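Outer membrane protein Omp121 (Bacteroides thetaiotaomicron, PDB 5FQ8) probably imports nutrients such as oligopeptides across the outer membrane as a TonB-dependent transporter, a plugged beta-barrel found here with a bound peptide and a lipoprotein. Local coordinates at residues L120-F126 with F321-Q326; F248-G252 with D280-P284; I283-A287 with Y369-N373; M330-Y335 with T968-S972. All coordinates share one frame; numbering follows the deposited sequence.

Contacts 2 and 4 are the buried ones; contacts 1 and 3 are only partly so, each with some residues facing solvent. Contacts 2 and 3 share I283 and P284 and the calcium ion, so one metal loop is packed against two different partners. Contact 1 joins the plug to the loop after strand 306-320, and the helix of contact 4 belongs to that same loop, with centres about 10 Å apart. Chemistry follows place: contact 1 runs mainly on backbone and amide hydrogen bonds around one phenyl ring, contact 2 on a backbone hydrogen bond and aromatic packing beside the calcium, contact 3 on mostly apolar packing with no hydrogen bond across it, and contact 4 on a leucine set among carbonyls plus a bridging water.

Contact 1. Residues L120-F126 with F321-Q326; sequences LNSGYDF and FATTGQ
The phenyl ring of F321 has the backbone of Y124 lying on one of its faces: Y124 CA sits almost straight above the ring centre, 3.7 Å from the centroid, a CH-pi contact, while T323 N lies at the edge, in the ring plane. Y124 CB continues the apolar surface at 3.8 Å from F321 CG. The F126 ring carries Y124 CD1 over one face, near the rim, and its CE1 atom packs on F321 CB. F321 reaches this place because CG is anti to the backbone N (chi1 -157°), which swings the ring across to Y124. An alanine here is likely to leave a gap under Y124 CA, with the CH-pi contact lost, although the CB that F126 meets would remain. At the other end two amides meet with their planes 34° apart: Q326 NE2 donates to N121 OD1 (3.1 Å) from above the carbonyl plane, although OD1 stays close to the plane of the Q326 amide. Between these ends the backbones run antiparallel through a single hydrogen-bonded pair, with G123 N to T324 O at 2.7 Å and T324 N to G123 O at 2.9 Å; only the second donor arrives on a lone pair. Q326 N adds a bond to L120 O of 2.9 Å. The 120-126 segment is part of the plug, and Q326 also hydrogen-bonds the backbone of the bound peptide, so plug, loop and ligand meet here. K415 takes the Y124 hydroxyl, S83 the D125 carboxylate, and strands 113-115 and 376-394 pack against F126.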
loop_
_atom_site.group_PDB
_atom_site.type_symbol
_atom_site.label_atom_id
_atom_site.label_comp_id
_atom_site.label_asym_id
_atom_site.label_seq_id
_atom_site.Cartn_x
_atom_site.Cartn_y
_atom_site.Cartn_z
ATOM N N LEU B 120 -8.028 9.835 17.892
ATOM C CA LEU B 120 -8.351 8.993 19.031
ATOM C C LEU B 120 -7.354 7.865 19.205
ATOM O O LEU B 120 -7.091 7.439 20.332
ATOM C CB LEU B 120 -9.748 8.423 18.876
ATOM C CG LEU B 120 -10.856 9.400 18.527
ATOM C CD1 LEU B 120 -12.181 8.676 18.574
ATOM C CD2 LEU B 120 -10.839 10.563 19.477
ATOM N N ASN B 121 -6.785 7.369 18.114
ATOM C CA ASN B 121 -5.935 6.194 18.186
ATOM C C ASN B 121 -4.515 6.415 17.711
ATOM O O ASN B 121 -3.628 5.669 18.133
ATOM C CB ASN B 121 -6.554 5.046 17.379
ATOM C CG ASN B 121 -7.929 4.713 17.850
ATOM O OD1 ASN B 121 -8.103 4.117 18.897
ATOM N ND2 ASN B 121 -8.920 5.136 17.105
ATOM N N SER B 122 -4.269 7.422 16.876
ATOM C CA SER B 122 -2.938 7.727 16.368
ATOM C C SER B 122 -2.759 9.238 16.229
ATOM O O SER B 122 -2.532 9.767 15.148
ATOM C CB SER B 122 -2.695 7.031 15.032
ATOM O OG SER B 122 -2.155 5.745 15.236
ATOM N N GLY B 123 -2.848 9.944 17.352
ATOM C CA GLY B 123 -2.769 11.393 17.316
ATOM C C GLY B 123 -1.345 11.860 17.129
ATOM O O GLY B 123 -0.419 11.369 17.784
ATOM N N TYR B 124 -1.163 12.815 16.229
ATOM C CA TYR B 124 0.144 13.384 15.961
ATOM C C TYR B 124 -0.065 14.692 15.220
ATOM O O TYR B 124 -1.119 14.930 14.640
ATOM C CB TYR B 124 1.021 12.412 15.179
ATOM C CG TYR B 124 0.515 11.994 13.816
ATOM C CD1 TYR B 124 0.529 12.881 12.750
ATOM C CD2 TYR B 124 0.060 10.706 13.585
ATOM C CE1 TYR B 124 0.088 12.524 11.516
ATOM C CE2 TYR B 124 -0.378 10.324 12.329
ATOM C CZ TYR B 124 -0.360 11.247 11.301
ATOM O OH TYR B 124 -0.784 10.914 10.044
ATOM N N ASP B 125 0.940 15.550 15.268
ATOM C CA ASP B 125 0.847 16.861 14.638
ATOM C C ASP B 125 2.227 17.232 14.132
ATOM O O ASP B 125 3.197 17.163 14.884
ATOM C CB ASP B 125 0.319 17.910 15.618
ATOM C CG ASP B 125 -0.142 19.161 14.927
ATOM O OD1 ASP B 125 0.670 19.775 14.208
ATOM O OD2 ASP B 125 -1.323 19.513 15.080
ATOM N N PHE B 126 2.321 17.604 12.866
ATOM C CA PHE B 126 3.613 17.715 12.213
ATOM C C PHE B 126 3.949 19.133 11.776
ATOM O O PHE B 126 5.027 19.348 11.218
ATOM C CB PHE B 126 3.681 16.771 11.005
ATOM C CG PHE B 126 4.034 15.353 11.345
ATOM C CD1 PHE B 126 4.863 15.064 12.393
ATOM C CD2 PHE B 126 3.516 14.306 10.606
ATOM C CE1 PHE B 126 5.196 13.751 12.697
ATOM C CE2 PHE B 126 3.829 13.000 10.897
ATOM C CZ PHE B 126 4.686 12.719 11.952
ATOM N N PHE B 321 7.394 11.969 16.008
ATOM C CA PHE B 321 6.352 12.257 16.978
ATOM C C PHE B 321 6.148 11.048 17.865
ATOM O O PHE B 321 6.229 9.914 17.392
ATOM C CB PHE B 321 5.074 12.621 16.270
ATOM C CG PHE B 321 4.129 13.436 17.084
ATOM C CD1 PHE B 321 3.447 12.879 18.134
ATOM C CD2 PHE B 321 3.895 14.757 16.769
ATOM C CE1 PHE B 321 2.568 13.622 18.870
ATOM C CE2 PHE B 321 3.020 15.501 17.500
ATOM C CZ PHE B 321 2.349 14.933 18.548
ATOM N N ALA B 322 5.921 11.292 19.153
ATOM C CA ALA B 322 5.532 10.228 20.072
ATOM C C ALA B 322 4.010 10.162 20.035
ATOM O O ALA B 322 3.313 10.963 20.660
ATOM C CB ALA B 322 6.078 10.484 21.468
ATOM N N THR B 323 3.507 9.198 19.273
ATOM C CA THR B 323 2.096 9.098 18.938
ATOM C C THR B 323 1.216 9.004 20.180
ATOM O O THR B 323 1.573 8.351 21.158
ATOM C CB THR B 323 1.894 7.865 18.062
ATOM O OG1 THR B 323 2.911 7.809 17.056
ATOM C CG2 THR B 323 0.523 7.879 17.412
ATOM N N THR B 324 0.057 9.665 20.140
ATOM C CA THR B 324 -0.900 9.617 21.238
ATOM C C THR B 324 -2.132 8.829 20.822
ATOM O O THR B 324 -2.378 8.603 19.633
ATOM C CB THR B 324 -1.342 11.017 21.700
ATOM O OG1 THR B 324 -2.162 11.629 20.700
ATOM C CG2 THR B 324 -0.161 11.918 21.998
ATOM N N GLY B 325 -2.907 8.423 21.814
ATOM C CA GLY B 325 -4.145 7.720 21.548
ATOM C C GLY B 325 -4.508 6.768 22.667
ATOM O O GLY B 325 -3.820 6.652 23.676
ATOM N N GLN B 326 -5.623 6.070 22.462
ATOM C CA GLN B 326 -6.166 5.192 23.481
ATOM C C GLN B 326 -5.626 3.777 23.419
ATOM O O GLN B 326 -5.975 2.963 24.276
ATOM C CB GLN B 326 -7.679 5.158 23.388
ATOM C CG GLN B 326 -8.226 4.894 22.022
ATOM C CD GLN B 326 -9.718 5.086 21.976
ATOM O OE1 GLN B 326 -10.345 5.215 23.009
ATOM N NE2 GLN B 326 -10.291 5.125 20.785
#

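Contact 2. Residues F248-G252 with D280-P284; sequences FFDAG and DGMIP. With CA (calcium ion), chain M.
G252 and G281 bring the two backbones together, their CA atoms 3.7 Å apart, where strand 252-264 of the TonB-dependent barrel begins and the calcium loop leaves the end of strand 268-280. The G252 CA carbon faces D280 O in a CA-H...O contact, and a water donates to both A251 O and D280 O, tying the segments at this end. Further along, D250 N gives a nearly straight hydrogen bond to M282 O (2.8 Å, 164°), lying in the carbonyl plane. That carbonyl oxygen also sits at the edge of the F249 ring, near its plane, as does I283 CG1. M282 extends beyond CG, which puts its sulfur in an oblique Met-aromatic contact, SD 5.4 Å from the F249 centroid. F248 holds CG anti to its own N (chi1 162°), and this turns its ring to take P284 over one face: P284 CD lies 4.0 Å from the centroid, displaced toward the rim, and the two side chains cross at about a right angle. F249 in turn has F248 CD2 above its centre, so F248 turns its CD2 side onto the F249 face while P284 lies on a face of F248. L334 of helix 330-335 touches both rings. D250, at the exposed side, makes a long, weak ion pair with K3 of the BT_2262 lipoprotein chain. The calcium ion is bound within the loop, with T285 and D288 completing the site; from D280-P284 it takes D280 OD1 at 2.3 Å and two backbone oxygens, G281 O at 2.5 Å and I283 O at 2.2 Å.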
loop_
_atom_site.group_PDB
_atom_site.type_symbol
_atom_site.label_atom_id
_atom_site.label_comp_id
_atom_site.label_asym_id
_atom_site.label_seq_id
_atom_site.Cartn_x
_atom_site.Cartn_y
_atom_site.Cartn_z
ATOM N N PHE B 248 10.018 9.855 34.718
ATOM C CA PHE B 248 10.107 9.157 33.443
ATOM C C PHE B 248 10.654 10.073 32.372
ATOM O O PHE B 248 11.239 9.609 31.389
ATOM C CB PHE B 248 8.729 8.613 33.063
ATOM C CG PHE B 248 8.590 8.251 31.621
ATOM C CD1 PHE B 248 9.174 7.114 31.124
ATOM C CD2 PHE B 248 7.849 9.045 30.770
ATOM C CE1 PHE B 248 9.040 6.790 29.805
ATOM C CE2 PHE B 248 7.706 8.728 29.452
ATOM C CZ PHE B 248 8.302 7.600 28.961
ATOM N N PHE B 249 10.507 11.365 32.563
ATOM C CA PHE B 249 10.904 12.308 31.544
ATOM C C PHE B 249 12.369 12.695 31.696
ATOM O O PHE B 249 12.986 12.539 32.753
ATOM C CB PHE B 249 9.995 13.529 31.595
ATOM C CG PHE B 249 8.551 13.204 31.340
ATOM C CD1 PHE B 249 7.734 12.777 32.366
ATOM C CD2 PHE B 249 8.018 13.313 30.076
ATOM C CE1 PHE B 249 6.418 12.474 32.136
ATOM C CE2 PHE B 249 6.706 13.011 29.841
ATOM C CZ PHE B 249 5.901 12.595 30.870
ATOM N N ASP B 250 12.931 13.148 30.597
ATOM C CA ASP B 250 14.281 13.653 30.539
ATOM C C ASP B 250 14.212 15.167 30.522
ATOM O O ASP B 250 13.170 15.769 30.783
ATOM C CB ASP B 250 14.992 13.149 29.281
ATOM C CG ASP B 250 15.358 11.698 29.334
ATOM O OD1 ASP B 250 15.376 11.108 30.431
ATOM O OD2 ASP B 250 15.659 11.164 28.253
ATOM N N ALA B 251 15.307 15.798 30.154
ATOM C CA ALA B 251 15.280 17.199 29.789
ATOM C C ALA B 251 15.372 17.277 28.281
ATOM O O ALA B 251 16.291 16.717 27.685
ATOM C CB ALA B 251 16.424 17.956 30.450
ATOM N N GLY B 252 14.400 17.920 27.659
ATOM C CA GLY B 252 14.537 18.209 26.253
ATOM C C GLY B 252 15.733 19.102 26.022
ATOM O O GLY B 252 16.087 19.920 26.867
ATOM N N ASP B 280 15.238 17.675 20.451
ATOM C CA ASP B 280 14.937 16.346 20.971
ATOM C C ASP B 280 14.329 16.589 22.344
ATOM O O ASP B 280 15.057 16.823 23.307
ATOM C CB ASP B 280 16.180 15.467 21.028
ATOM C CG ASP B 280 15.906 14.064 21.564
ATOM O OD1 ASP B 280 14.801 13.764 22.054
ATOM O OD2 ASP B 280 16.833 13.238 21.512
ATOM N N GLY B 281 13.002 16.510 22.429
ATOM C CA GLY B 281 12.250 16.971 23.582
ATOM C C GLY B 281 12.357 16.061 24.787
ATOM O O GLY B 281 13.188 15.157 24.862
ATOM N N MET B 282 11.467 16.297 25.743
ATOM C CA MET B 282 11.641 15.718 27.067
ATOM C C MET B 282 11.199 14.271 27.174
ATOM O O MET B 282 11.552 13.615 28.153
ATOM C CB MET B 282 10.863 16.523 28.082
ATOM C CG MET B 282 9.417 16.544 27.758
ATOM S SD MET B 282 8.532 17.610 28.846
ATOM C CE MET B 282 6.963 17.627 28.038
ATOM N N ILE B 283 10.397 13.770 26.246
ATOM C CA ILE B 283 10.049 12.350 26.312
ATOM C C ILE B 283 11.279 11.533 25.949
ATOM O O ILE B 283 11.980 11.885 24.987
ATOM C CB ILE B 283 8.887 12.041 25.377
ATOM C CG1 ILE B 283 7.732 13.008 25.605
ATOM C CG2 ILE B 283 8.372 10.663 25.606
ATOM C CD1 ILE B 283 6.666 12.931 24.564
ATOM N N PRO B 284 11.593 10.462 26.690
ATOM C CA PRO B 284 12.830 9.710 26.443
ATOM C C PRO B 284 12.970 9.197 25.021
ATOM O O PRO B 284 11.983 9.117 24.290
ATOM C CB PRO B 284 12.722 8.550 27.435
ATOM C CG PRO B 284 11.850 9.018 28.482
ATOM C CD PRO B 284 10.869 9.941 27.858
HETATM CA CA CA M . 13.401 12.945 23.642
HETATM O O HOH W 1 16.744 15.442 24.933
#

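Contact 3. Residues I283-A287 with Y369-N373; sequences IPTDA and YYILN. With CA (calcium ion), chain M.
L372 spreads its two methyls over the calcium loop: CD2 rests between A287 CB (3.8 Å) and I283 CG2 (3.9 Å), while CD1 meets I283 CG2 and approaches P284 O at 3.7 Å. Its CB already points from helix 368-374 to the loop, and with CG anti to the carbonyl carbon (chi1 -71°) the branch is placed so that both methyls meet I283, the two side chains crossing at about a right angle. T285 turns its two branches to neighbouring residues of that helix. T285 OG1 touches L372 CB at 3.7 Å, and T285 CG2 packs beside N373 OD1 at 3.6 Å. Y369 adds its ring obliquely to P284 CG.

Behind this shell, the loop holds its own shape. T285 OG1 donates to P284 O in a very short bond whose details are doubtful, and also weakly accepts A287 N. T285 O is a ligand of the calcium at 2.4 Å, so a residue whose backbone holds the metal also uses its side chain to meet the helix. A valine in its place would probably cost P284 O its short, doubtful hydroxyl partner and A287 N a weak one, leaving the turn less well held. M330 of helix 330-335 packs against both I283 and L372. No hydrogen bond crosses the interface: I283 O and T285 O go to the calcium, N373 ND2 weakly to Y369 O, and what joins helix to loop is van der Waals packing, mostly of apolar groups.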
loop_
_atom_site.group_PDB
_atom_site.type_symbol
_atom_site.label_atom_id
_atom_site.label_comp_id
_atom_site.label_asym_id
_atom_site.label_seq_id
_atom_site.Cartn_x
_atom_site.Cartn_y
_atom_site.Cartn_z
ATOM N N ILE B 283 10.397 13.770 26.246
ATOM C CA ILE B 283 10.049 12.350 26.312
ATOM C C ILE B 283 11.279 11.533 25.949
ATOM O O ILE B 283 11.980 11.885 24.987
ATOM C CB ILE B 283 8.887 12.041 25.377
ATOM C CG1 ILE B 283 7.732 13.008 25.605
ATOM C CG2 ILE B 283 8.372 10.663 25.606
ATOM C CD1 ILE B 283 6.666 12.931 24.564
ATOM N N PRO B 284 11.593 10.462 26.690
ATOM C CA PRO B 284 12.830 9.710 26.443
ATOM C C PRO B 284 12.970 9.197 25.021
ATOM O O PRO B 284 11.983 9.117 24.290
ATOM C CB PRO B 284 12.722 8.550 27.435
ATOM C CG PRO B 284 11.850 9.018 28.482
ATOM C CD PRO B 284 10.869 9.941 27.858
ATOM N N THR B 285 14.188 8.816 24.639
ATOM C CA THR B 285 14.568 8.482 23.263
ATOM C C THR B 285 14.372 9.659 22.323
ATOM O O THR B 285 14.083 10.772 22.758
ATOM C CB THR B 285 13.789 7.284 22.703
ATOM O OG1 THR B 285 12.501 7.723 22.252
ATOM C CG2 THR B 285 13.621 6.182 23.743
ATOM N N ASP B 286 14.501 9.404 21.026
ATOM C CA ASP B 286 14.521 10.432 19.998
ATOM C C ASP B 286 13.192 10.560 19.278
ATOM O O ASP B 286 13.162 10.990 18.121
ATOM C CB ASP B 286 15.641 10.148 18.990
ATOM C CG ASP B 286 15.426 8.850 18.205
ATOM O OD1 ASP B 286 15.823 7.775 18.697
ATOM O OD2 ASP B 286 14.888 8.905 17.079
ATOM N N ALA B 287 12.092 10.194 19.936
ATOM C CA ALA B 287 10.795 10.248 19.281
ATOM C C ALA B 287 10.253 11.668 19.184
ATOM O O ALA B 287 9.499 11.955 18.253
ATOM C CB ALA B 287 9.811 9.340 20.002
ATOM N N TYR B 369 8.784 2.302 27.266
ATOM C CA TYR B 369 10.074 2.393 26.609
ATOM C C TYR B 369 10.141 1.494 25.390
ATOM O O TYR B 369 10.896 1.782 24.459
ATOM C CB TYR B 369 11.183 2.046 27.588
ATOM C CG TYR B 369 11.318 3.002 28.751
ATOM C CD1 TYR B 369 12.060 4.161 28.634
ATOM C CD2 TYR B 369 10.721 2.730 29.967
ATOM C CE1 TYR B 369 12.199 5.017 29.686
ATOM C CE2 TYR B 369 10.855 3.581 31.024
ATOM C CZ TYR B 369 11.599 4.726 30.883
ATOM O OH TYR B 369 11.735 5.578 31.951
ATOM N N TYR B 370 9.372 0.403 25.373
ATOM C CA TYR B 370 9.263 -0.386 24.155
ATOM C C TYR B 370 8.591 0.421 23.058
ATOM O O TYR B 370 9.085 0.480 21.932
ATOM C CB TYR B 370 8.496 -1.691 24.412
ATOM C CG TYR B 370 8.498 -2.596 23.201
ATOM C CD1 TYR B 370 7.591 -2.410 22.167
ATOM C CD2 TYR B 370 9.434 -3.609 23.075
ATOM C CE1 TYR B 370 7.613 -3.203 21.054
ATOM C CE2 TYR B 370 9.457 -4.414 21.956
ATOM C CZ TYR B 370 8.545 -4.203 20.955
ATOM O OH TYR B 370 8.574 -4.994 19.845
ATOM N N ILE B 371 7.463 1.053 23.367
ATOM C CA ILE B 371 6.710 1.759 22.337
ATOM C C ILE B 371 7.555 2.857 21.710
ATOM O O ILE B 371 7.529 3.056 20.491
ATOM C CB ILE B 371 5.398 2.319 22.912
ATOM C CG1 ILE B 371 4.576 1.200 23.535
ATOM C CG2 ILE B 371 4.610 2.989 21.837
ATOM C CD1 ILE B 371 3.315 1.674 24.207
ATOM N N LEU B 372 8.326 3.581 22.529
ATOM C CA LEU B 372 9.145 4.678 22.019
ATOM C C LEU B 372 10.344 4.176 21.231
ATOM O O LEU B 372 10.755 4.804 20.250
ATOM C CB LEU B 372 9.622 5.559 23.171
ATOM C CG LEU B 372 8.637 6.457 23.903
ATOM C CD1 LEU B 372 9.226 6.783 25.225
ATOM C CD2 LEU B 372 8.394 7.705 23.120
ATOM N N ASN B 373 10.902 3.047 21.633
ATOM C CA ASN B 373 12.058 2.474 20.973
ATOM C C ASN B 373 11.726 1.636 19.744
ATOM O O ASN B 373 12.640 1.312 18.990
ATOM C CB ASN B 373 12.826 1.612 21.963
ATOM C CG ASN B 373 13.894 2.380 22.673
ATOM O OD1 ASN B 373 14.630 3.140 22.061
ATOM N ND2 ASN B 373 13.986 2.194 23.978
HETATM CA CA CA M . 13.401 12.945 23.642
#

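Contact 4. Residues M330-Y335 with T968-S972; sequences MLNSLY and TANPS
L331 lays its CD2 methyl against the backbone of the 968-972 loop, close to the carbonyl oxygens of T968 and A969, while both its methyls meet P971 CD at 3.8 Å. Its CG stands opposite the backbone N (chi1 -169°), carrying the branch from helix 330-335 out to the loop. The other methyl, CD1, is also pressed on a neighbour of its own helix, lying 3.9 Å above one face of the Y335 ring and offset toward the rim. At the edge of that ring, near its plane, are T968 CG2, 4.2 Å from Y335 CD2, and a water. The water bridges the two segments, 3.0 Å from Y335 OH and donating to A969 O over the same distance, which supplies the hydrogen-bonded link in a contact with no direct hydrogen bond across it. M330 bends at chi2 and chi3, bringing its CE methyl to N970 OD1 at 3.5 Å. The other end of that amide, N970 ND2, hydrogen-bonds D79, in the plug, and weakly A322 O. T833, I836 and N837 of helix 832-839 pack on the tyrosine.

Here a short helix from the loop linking strands 306-320 and 376-394 is packed on the loop that leads into the last strand, 973-983. Loops that pack on one another and, through N970 and D79, on the plug are consistent with the plugged barrel of a TonB-dependent transporter.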
loop_
_atom_site.group_PDB
_atom_site.type_symbol
_atom_site.label_atom_id
_atom_site.label_comp_id
_atom_site.label_asym_id
_atom_site.label_seq_id
_atom_site.Cartn_x
_atom_site.Cartn_y
_atom_site.Cartn_z
ATOM N N MET B 330 2.351 5.723 24.092
ATOM C CA MET B 330 3.282 5.916 25.198
ATOM C C MET B 330 2.588 6.505 26.411
ATOM O O MET B 330 2.691 5.967 27.516
ATOM C CB MET B 330 4.429 6.812 24.747
ATOM C CG MET B 330 5.447 7.183 25.827
ATOM S SD MET B 330 5.055 8.665 26.724
ATOM C CE MET B 330 4.623 9.749 25.392
ATOM N N LEU B 331 1.890 7.623 26.227
ATOM C CA LEU B 331 1.315 8.328 27.366
ATOM C C LEU B 331 0.144 7.569 27.950
ATOM O O LEU B 331 0.022 7.460 29.171
ATOM C CB LEU B 331 0.878 9.730 26.961
ATOM C CG LEU B 331 0.503 10.641 28.125
ATOM C CD1 LEU B 331 1.694 10.871 29.019
ATOM C CD2 LEU B 331 -0.006 11.938 27.592
ATOM N N ASN B 332 -0.727 7.039 27.093
ATOM C CA ASN B 332 -1.815 6.195 27.568
ATOM C C ASN B 332 -1.283 5.005 28.336
ATOM O O ASN B 332 -1.875 4.586 29.328
ATOM C CB ASN B 332 -2.661 5.717 26.398
ATOM C CG ASN B 332 -3.763 4.799 26.835
ATOM O OD1 ASN B 332 -4.422 5.046 27.831
ATOM N ND2 ASN B 332 -3.955 3.713 26.105
ATOM N N SER B 333 -0.173 4.441 27.885
ATOM C CA SER B 333 0.431 3.345 28.621
ATOM C C SER B 333 1.050 3.835 29.918
ATOM O O SER B 333 1.156 3.069 30.883
ATOM C CB SER B 333 1.479 2.668 27.750
ATOM O OG SER B 333 1.632 1.309 28.079
ATOM N N LEU B 334 1.442 5.109 29.958
ATOM C CA LEU B 334 2.201 5.653 31.077
ATOM C C LEU B 334 1.294 6.051 32.228
ATOM O O LEU B 334 1.579 5.740 33.387
ATOM C CB LEU B 334 3.005 6.845 30.594
ATOM C CG LEU B 334 3.960 7.560 31.521
ATOM C CD1 LEU B 334 5.247 6.813 31.545
ATOM C CD2 LEU B 334 4.147 8.940 30.990
ATOM N N TYR B 335 0.183 6.714 31.915
ATOM C CA TYR B 335 -0.815 7.036 32.920
ATOM C C TYR B 335 -1.413 5.801 33.564
ATOM O O TYR B 335 -1.894 5.875 34.696
ATOM C CB TYR B 335 -1.924 7.861 32.301
ATOM C CG TYR B 335 -1.576 9.298 32.103
ATOM C CD1 TYR B 335 -0.720 9.960 32.967
ATOM C CD2 TYR B 335 -2.120 10.004 31.055
ATOM C CE1 TYR B 335 -0.412 11.266 32.774
ATOM C CE2 TYR B 335 -1.813 11.305 30.855
ATOM C CZ TYR B 335 -0.966 11.931 31.713
ATOM O OH TYR B 335 -0.671 13.241 31.496
ATOM N N THR B 968 -5.415 12.639 25.600
ATOM C CA THR B 968 -4.108 12.296 26.148
ATOM C C THR B 968 -2.994 12.784 25.238
ATOM O O THR B 968 -2.045 12.069 24.929
ATOM C CB THR B 968 -3.957 10.805 26.429
ATOM O OG1 THR B 968 -4.533 10.047 25.374
ATOM C CG2 THR B 968 -4.635 10.461 27.708
ATOM N N ALA B 969 -3.125 14.030 24.806
ATOM C CA ALA B 969 -1.987 14.759 24.282
ATOM C C ALA B 969 -0.840 14.685 25.270
ATOM O O ALA B 969 -1.043 14.523 26.471
ATOM C CB ALA B 969 -2.354 16.212 24.025
ATOM N N ASN B 970 0.375 14.784 24.759
ATOM C CA ASN B 970 1.524 14.686 25.632
ATOM C C ASN B 970 1.581 15.885 26.577
ATOM O O ASN B 970 1.105 16.968 26.243
ATOM C CB ASN B 970 2.795 14.616 24.806
ATOM C CG ASN B 970 2.852 13.402 23.939
ATOM O OD1 ASN B 970 2.479 12.314 24.343
ATOM N ND2 ASN B 970 3.326 13.583 22.725
ATOM N N PRO B 971 2.151 15.713 27.763
ATOM C CA PRO B 971 2.234 16.825 28.713
ATOM C C PRO B 971 2.917 18.037 28.105
ATOM O O PRO B 971 3.846 17.908 27.313
ATOM C CB PRO B 971 3.065 16.240 29.854
ATOM C CG PRO B 971 2.919 14.801 29.746
ATOM C CD PRO B 971 2.740 14.486 28.306
ATOM N N SER B 972 2.446 19.220 28.482
ATOM C CA SER B 972 3.096 20.436 28.031
ATOM C C SER B 972 4.395 20.637 28.786
ATOM O O SER B 972 4.626 20.061 29.848
ATOM C CB SER B 972 2.192 21.646 28.203
ATOM O OG SER B 972 2.177 22.098 29.540
HETATM O O HOH W 2 -1.951 14.742 29.302
#